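Local coordinates for protein tryptophan halogenase (Shewanella frigidimarina, PDB 2PYX) that is probably a flavin-dependent halogenase of the tryptophan halogenase family, expected to bind FAD and to use it in monooxygenase-type chemistry, at residues L115-Q120 with N495-R500; I209-L212 with G218-S221; Q416-E419 with W423-H426. All coordinates share one frame; numbering follows the deposited sequence. Where two conformers were deposited one is given.

Interaction 1. Residues L115-Q120 with N495-R500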
# COMPACT_ATOMS: atom_id res chain seq x y z
N LEU A 115 15.31 -4.79 -1.44
CA LEU A 115 15.50 -6.24 -1.29
C LEU A 115 16.87 -6.55 -0.71
O LEU A 115 17.82 -5.77 -0.87
CB LEU A 115 15.32 -6.97 -2.63
CG LEU A 115 13.95 -6.81 -3.28
CD1 LEU A 115 13.97 -7.45 -4.65
CD2 LEU A 115 12.87 -7.43 -2.44
N PRO A 116 16.99 -7.72 -0.07
CA PRO A 116 18.26 -8.13 0.49
C PRO A 116 19.38 -8.09 -0.53
O PRO A 116 19.17 -8.47 -1.66
CB PRO A 116 17.98 -9.56 0.94
CG PRO A 116 16.53 -9.50 1.37
CD PRO A 116 15.92 -8.69 0.28
N HIS A 117 20.53 -7.62 -0.11
CA HIS A 117 21.66 -7.48 -1.02
C HIS A 117 22.04 -8.80 -1.66
O HIS A 117 22.03 -9.84 -1.01
CB HIS A 117 22.85 -6.93 -0.29
CG HIS A 117 23.97 -6.53 -1.20
ND1 HIS A 117 23.96 -5.35 -1.91
CD2 HIS A 117 25.16 -7.12 -1.45
CE1 HIS A 117 25.08 -5.26 -2.61
NE2 HIS A 117 25.83 -6.31 -2.34
N GLY A 118 22.37 -8.74 -2.95
CA GLY A 118 22.75 -9.94 -3.71
C GLY A 118 21.64 -10.94 -3.96
O GLY A 118 21.92 -12.10 -4.24
N HIS A 119 20.39 -10.50 -3.89
CA HIS A 119 19.25 -11.40 -4.04
C HIS A 119 19.22 -12.19 -5.36
O HIS A 119 18.72 -13.30 -5.40
CB HIS A 119 17.93 -10.64 -3.83
CG HIS A 119 17.71 -9.51 -4.77
ND1 HIS A 119 17.06 -9.65 -5.97
CD2 HIS A 119 18.04 -8.20 -4.67
CE1 HIS A 119 17.01 -8.48 -6.58
NE2 HIS A 119 17.60 -7.58 -5.81
N GLN A 120 19.79 -11.63 -6.43
CA GLN A 120 19.87 -12.35 -7.70
C GLN A 120 20.92 -13.46 -7.68
O GLN A 120 20.91 -14.34 -8.56
CB GLN A 120 20.14 -11.36 -8.85
CG GLN A 120 18.95 -10.47 -9.16
N ASN A 495 29.84 -8.47 3.37
CA ASN A 495 30.87 -7.43 3.34
C ASN A 495 30.52 -6.29 2.40
O ASN A 495 30.68 -5.12 2.77
CB ASN A 495 32.20 -8.03 2.87
CG ASN A 495 32.80 -8.98 3.86
OD1 ASN A 495 33.78 -9.66 3.53
ND2 ASN A 495 32.27 -9.03 5.06
N ASP A 496 30.05 -6.63 1.21
CA ASP A 496 29.70 -5.65 0.18
C ASP A 496 28.56 -4.77 0.65
O ASP A 496 28.53 -3.56 0.40
CB ASP A 496 29.33 -6.32 -1.14
CG ASP A 496 30.52 -7.02 -1.83
OD1 ASP A 496 31.68 -6.81 -1.39
OD2 ASP A 496 30.28 -7.76 -2.80
N ASN A 497 27.59 -5.37 1.32
CA ASN A 497 26.48 -4.59 1.88
C ASN A 497 26.97 -3.60 2.92
O ASN A 497 26.53 -2.44 2.95
CB ASN A 497 25.41 -5.51 2.50
CG ASN A 497 24.26 -4.72 3.08
OD1 ASN A 497 23.49 -4.12 2.33
ND2 ASN A 497 24.17 -4.68 4.40
N GLN A 498 27.90 -4.06 3.76
CA GLN A 498 28.47 -3.22 4.79
C GLN A 498 29.19 -2.03 4.15
O GLN A 498 29.02 -0.89 4.57
CB GLN A 498 29.43 -4.02 5.68
CG GLN A 498 29.87 -3.28 6.92
CD GLN A 498 30.68 -4.16 7.88
OE1 GLN A 498 30.75 -5.39 7.73
NE2 GLN A 498 31.26 -3.53 8.90
N GLN A 499 29.95 -2.30 3.11
CA GLN A 499 30.70 -1.22 2.44
C GLN A 499 29.78 -0.21 1.74
O GLN A 499 30.00 1.00 1.83
CB GLN A 499 31.69 -1.81 1.44
CG GLN A 499 32.80 -2.62 2.10
CD GLN A 499 33.49 -3.56 1.12
OE1 GLN A 499 33.57 -3.27 -0.08
NE2 GLN A 499 33.98 -4.70 1.62
N ARG A 500 28.74 -0.71 1.09
CA ARG A 500 27.76 0.14 0.44
C ARG A 500 27.01 1.01 1.44
O ARG A 500 26.75 2.18 1.17
CB ARG A 500 26.76 -0.70 -0.35
CG ARG A 500 25.76 0.09 -1.11
CD ARG A 500 25.10 -0.78 -2.15
NE ARG A 500 24.04 -0.06 -2.81
CZ ARG A 500 22.82 0.12 -2.29
NH1 ARG A 500 22.49 -0.38 -1.09
NH2 ARG A 500 21.92 0.80 -2.97
O HOH W 1 28.05 -7.25 -4.05
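With chi1 at -170°, the His117 ring swings away from its own backbone N and lies beside the carbonyl carbon, reaching helix 484-507, where Asn497, its chi1 at 180°, lies alongside it, running in the opposite direction. The loop projects this ring from a type II beta turn, Pro116 to His119, with Gly118 at its positive-phi position, and His117 is the residue of the turn that packs against the helix. The CA atoms of His117 and Asn497 are 6.3 Å apart. One face of the imidazole lies over the helix backbone: Asn497 N stands 4.0 Å above the ring plane, displaced toward the rim. CB of His117 meets Asn497 OD1 at 3.9 Å, and the amide plane is turned 49° from the ring. Asn497 ND2 donates to Cys142 O, which helps hold the amide, while the backbone of His117 bonds to neighbouring Val141. The Asp496 side chain crosses that of His117 at about a right angle, its CB 3.7 Å from His117 NE2 and its carboxylate plane nearly perpendicular to the imidazole. A water joins the two side chains, 3.0 Å from His117 NE2 and donating to Asp496 OD2 at 2.6 Å.

Interaction 2. Residues I209-L212 with G218-S221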
# COMPACT_ATOMS: atom_id res chain seq x y z
N ILE A 209 -24.22 -4.76 -16.83
CA ILE A 209 -24.59 -3.34 -16.83
C ILE A 209 -24.45 -2.82 -18.27
O ILE A 209 -23.48 -3.12 -18.98
CB ILE A 209 -23.72 -2.51 -15.89
CG1 ILE A 209 -23.79 -3.07 -14.47
CG2 ILE A 209 -24.13 -1.06 -15.93
CD1 ILE A 209 -22.80 -2.47 -13.54
N GLU A 210 -25.47 -2.10 -18.72
CA GLU A 210 -25.55 -1.56 -20.08
C GLU A 210 -25.35 -0.05 -20.08
O GLU A 210 -24.67 0.51 -20.94
CB GLU A 210 -26.93 -1.88 -20.64
CG GLU A 210 -27.24 -1.26 -21.95
CD GLU A 210 -28.61 -1.67 -22.38
OE1 GLU A 210 -28.71 -2.77 -22.96
OE2 GLU A 210 -29.57 -0.93 -22.07
N LYS A 211 -25.94 0.63 -19.13
CA LYS A 211 -25.88 2.06 -19.10
C LYS A 211 -26.26 2.59 -17.75
O LYS A 211 -26.85 1.88 -16.92
CB LYS A 211 -26.75 2.68 -20.21
CG LYS A 211 -28.23 2.46 -20.03
CD LYS A 211 -28.99 2.93 -21.25
CE LYS A 211 -30.48 2.62 -21.16
NZ LYS A 211 -31.14 2.92 -22.48
N LEU A 212 -25.84 3.83 -17.50
CA LEU A 212 -26.18 4.54 -16.29
C LEU A 212 -27.05 5.71 -16.66
O LEU A 212 -26.80 6.37 -17.65
CB LEU A 212 -24.94 5.05 -15.58
CG LEU A 212 -23.89 3.99 -15.29
CD1 LEU A 212 -22.72 4.67 -14.62
CD2 LEU A 212 -24.45 2.89 -14.41
N GLY A 218 -28.06 12.90 -18.64
CA GLY A 218 -28.66 11.89 -19.49
C GLY A 218 -28.10 10.50 -19.25
O GLY A 218 -27.59 10.19 -18.16
N GLU A 219 -28.24 9.66 -20.27
CA GLU A 219 -27.83 8.25 -20.22
C GLU A 219 -26.38 8.13 -20.71
O GLU A 219 -26.02 8.70 -21.74
CB GLU A 219 -28.73 7.37 -21.08
CG GLU A 219 -30.20 7.52 -20.79
CD GLU A 219 -31.03 6.50 -21.51
OE1 GLU A 219 -30.52 5.85 -22.46
OE2 GLU A 219 -32.21 6.35 -21.14
N ILE A 220 -25.57 7.39 -19.94
CA ILE A 220 -24.17 7.17 -20.26
C ILE A 220 -24.05 5.67 -20.47
O ILE A 220 -24.19 4.90 -19.50
CB ILE A 220 -23.26 7.63 -19.11
CG1 ILE A 220 -23.46 9.12 -18.79
CG2 ILE A 220 -21.77 7.37 -19.44
CD1 ILE A 220 -23.00 10.06 -19.90
N SER A 221 -23.78 5.27 -21.71
CA SER A 221 -23.67 3.86 -22.06
C SER A 221 -22.21 3.44 -22.05
O SER A 221 -21.33 4.25 -22.33
CB SER A 221 -24.27 3.59 -23.44
OG SER A 221 -25.69 3.83 -23.46
O HOH W 2 -33.67 4.30 -21.08
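Two backbone hydrogen bonds define the pairing of Leu212 with Ile220. Leu212 N donates to Ile220 O at 2.8 Å, and Ile220 N returns a bond of the same length to Leu212 O. Both are close to straight at hydrogen, 172° and 173°, but they reach their acceptors differently: the first donor is tilted from the carbonyl plane of Ile220, whereas the second comes nearly along the C=O axis of Leu212. Weaker CA-H...O contacts flank them, Lys211 CA to Ile220 O and Glu219 CA to Leu212 O, each 3.3 Å.

This is the antiparallel hairpin of strands 209-214 and 219-221. Lys211 and Ser221 form the adjoining non-hydrogen-bonded pair, with CA atoms 4.1 Å apart. Strand 209-214 lies between 198-203 and 219-221 in a three-stranded antiparallel sheet, and on its 198-203 side Glu210 and Lys211 together face Ile202, making a classic beta bulge.

Electrostatic contact lies on the face carrying Lys211 and Ser221. The Lys211 chain, extended beyond CG, crosses Glu219 obliquely and forms a salt bridge from NZ to OE1 at 3.0 Å, meeting that oxygen from above the carboxylate plane, 39° out of it. A water closes a second path, accepting from Lys211 NZ and donating to Glu219 OE2.

Van der Waals contact on this face includes Lys211 CB against Ser221 OG, 3.6 Å apart. On the other face Leu212 and Ile220 both reach Ile11 of strand 9-13. Leu212 also touches Val13, Ile201 and Phe225, and its side chain is about 4 Å at nearest atoms from that of Val198, a predicted FAD-binding residue.

Interaction 3. Residues Q416-E419 with W423-H426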
# COMPACT_ATOMS: atom_id res chain seq x y z
N GLN A 416 5.58 -11.17 21.45
CA GLN A 416 5.68 -11.79 22.77
C GLN A 416 4.93 -10.97 23.81
O GLN A 416 5.01 -11.23 25.03
CB GLN A 416 7.14 -11.99 23.18
CG GLN A 416 7.86 -13.00 22.31
CD GLN A 416 9.23 -13.37 22.88
OE1 GLN A 416 10.00 -12.49 23.27
NE2 GLN A 416 9.52 -14.67 22.93
N ARG A 417 4.19 -9.98 23.37
CA ARG A 417 3.39 -9.16 24.30
C ARG A 417 2.41 -10.03 25.09
O ARG A 417 1.71 -10.85 24.53
CB ARG A 417 2.63 -8.08 23.56
CG ARG A 417 3.41 -6.87 23.21
CD ARG A 417 2.70 -5.99 22.23
NE ARG A 417 3.15 -4.61 22.20
CZ ARG A 417 2.68 -3.64 22.98
NH1 ARG A 417 1.70 -3.88 23.86
NH2 ARG A 417 3.12 -2.41 22.87
N GLN A 418 2.37 -9.80 26.41
CA GLN A 418 1.60 -10.62 27.35
C GLN A 418 0.64 -9.81 28.21
O GLN A 418 -0.33 -10.38 28.72
CB GLN A 418 2.53 -11.38 28.31
CG GLN A 418 3.28 -12.54 27.69
CD GLN A 418 2.39 -13.74 27.35
OE1 GLN A 418 1.16 -13.69 27.49
NE2 GLN A 418 3.01 -14.82 26.89
N GLU A 419 0.85 -8.50 28.36
CA GLU A 419 0.06 -7.74 29.37
C GLU A 419 -1.40 -7.53 28.97
O GLU A 419 -2.29 -7.42 29.85
CB GLU A 419 0.71 -6.40 29.69
CG GLU A 419 2.01 -6.56 30.45
CD GLU A 419 1.81 -7.30 31.76
OE1 GLU A 419 1.00 -6.79 32.58
OE2 GLU A 419 2.43 -8.38 31.96
N TRP A 423 -3.34 -8.68 22.60
CA TRP A 423 -2.16 -9.30 22.03
C TRP A 423 -2.19 -10.81 22.25
O TRP A 423 -1.81 -11.60 21.38
CB TRP A 423 -0.87 -8.62 22.55
CG TRP A 423 -0.78 -7.25 22.02
CD1 TRP A 423 -1.22 -6.09 22.59
CD2 TRP A 423 -0.28 -6.85 20.72
NE1 TRP A 423 -1.00 -5.02 21.77
CE2 TRP A 423 -0.43 -5.47 20.60
CE3 TRP A 423 0.32 -7.56 19.65
CZ2 TRP A 423 -0.06 -4.77 19.45
CZ3 TRP A 423 0.72 -6.84 18.54
CH2 TRP A 423 0.55 -5.47 18.45
N ARG A 424 -2.67 -11.26 23.43
CA ARG A 424 -2.80 -12.66 23.68
C ARG A 424 -3.80 -13.29 22.72
O ARG A 424 -3.58 -14.38 22.22
CB ARG A 424 -3.19 -12.94 25.15
CG ARG A 424 -2.19 -12.37 26.18
CD ARG A 424 -2.50 -12.76 27.66
NE ARG A 424 -3.81 -12.26 28.13
CZ ARG A 424 -4.01 -11.15 28.83
NH1 ARG A 424 -3.02 -10.35 29.20
NH2 ARG A 424 -5.24 -10.84 29.20
N ASP A 425 -4.92 -12.62 22.51
CA ASP A 425 -5.98 -13.12 21.59
C ASP A 425 -5.45 -13.28 20.16
O ASP A 425 -5.80 -14.25 19.50
CB ASP A 425 -7.13 -12.12 21.53
CG ASP A 425 -8.07 -12.20 22.70
OD1 ASP A 425 -8.11 -13.27 23.39
OD2 ASP A 425 -8.85 -11.22 22.85
N HIS A 426 -4.53 -12.41 19.75
CA HIS A 426 -3.96 -12.47 18.38
C HIS A 426 -3.17 -13.75 18.12
O HIS A 426 -2.95 -14.08 16.95
CB HIS A 426 -3.08 -11.26 18.11
CG HIS A 426 -3.76 -10.16 17.34
ND1 HIS A 426 -4.25 -10.35 16.07
CD2 HIS A 426 -4.02 -8.87 17.66
CE1 HIS A 426 -4.79 -9.22 15.64
NE2 HIS A 426 -4.65 -8.29 16.58
O HOH W 3 -4.97 -8.50 31.06
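Trp423 presents one face of its indole to Arg417. CD of Arg417 sits over the centre of that face in a CH-pi contact, 3.5 Å from the centroid of the five-membered ring and 13° off its normal. Farther along the same arginine, extended from CG to NE, the guanidinium lies on the indole as a cation-pi stack; its CZ is 4.5 Å from the five-ring centroid, and the planes are 29° apart. Polar bonds fix both partners: Arg417 NE donates to Asn96 O, and Trp423 NE1 to Gln279 O.

At Arg424 the contact turns polar. A bend at chi3 (-61°) brings the guanidinium edge to the loop backbone, where NH1 donates to Gln418 O at 2.7 Å. That oxygen lies essentially in the guanidinium plane, while the donor is tilted from the carbonyl plane. NH2 donates to a water 3.0 Å away, and this water in turn donates to Glu419 O.

Asp425, next in sequence, forms a salt bridge with Arg421, and His426 stacks with Tyr412 and Phe252. Helix 421-425 packs with the loop that follows helix 383-413 against strand 274-279 of the mixed sheet, as seen from Arg417 of the loop and Trp423 of the helix both touching Ala278 on that strand.

All three contacts lie well away from the centre of the chain, and they hold different elements: a turn on helix 484-507 in interaction 1, two strands in interaction 2, a loop and short helix in interaction 3. Interaction 2 is a surface contact, whereas 1 and 3 are partly buried. Strand edges are joined by direct backbone bonds in 209-212/218-221; in 416-419/423-426 an aromatic face and an arginine-to-carbonyl bond take over, and in 115-120/495-500 van der Waals contact is supplemented by water. Interaction 2 lies across the chain's centre from the other two, their centres 55 and 52 Å away, and it alone approaches a predicted FAD-binding residue.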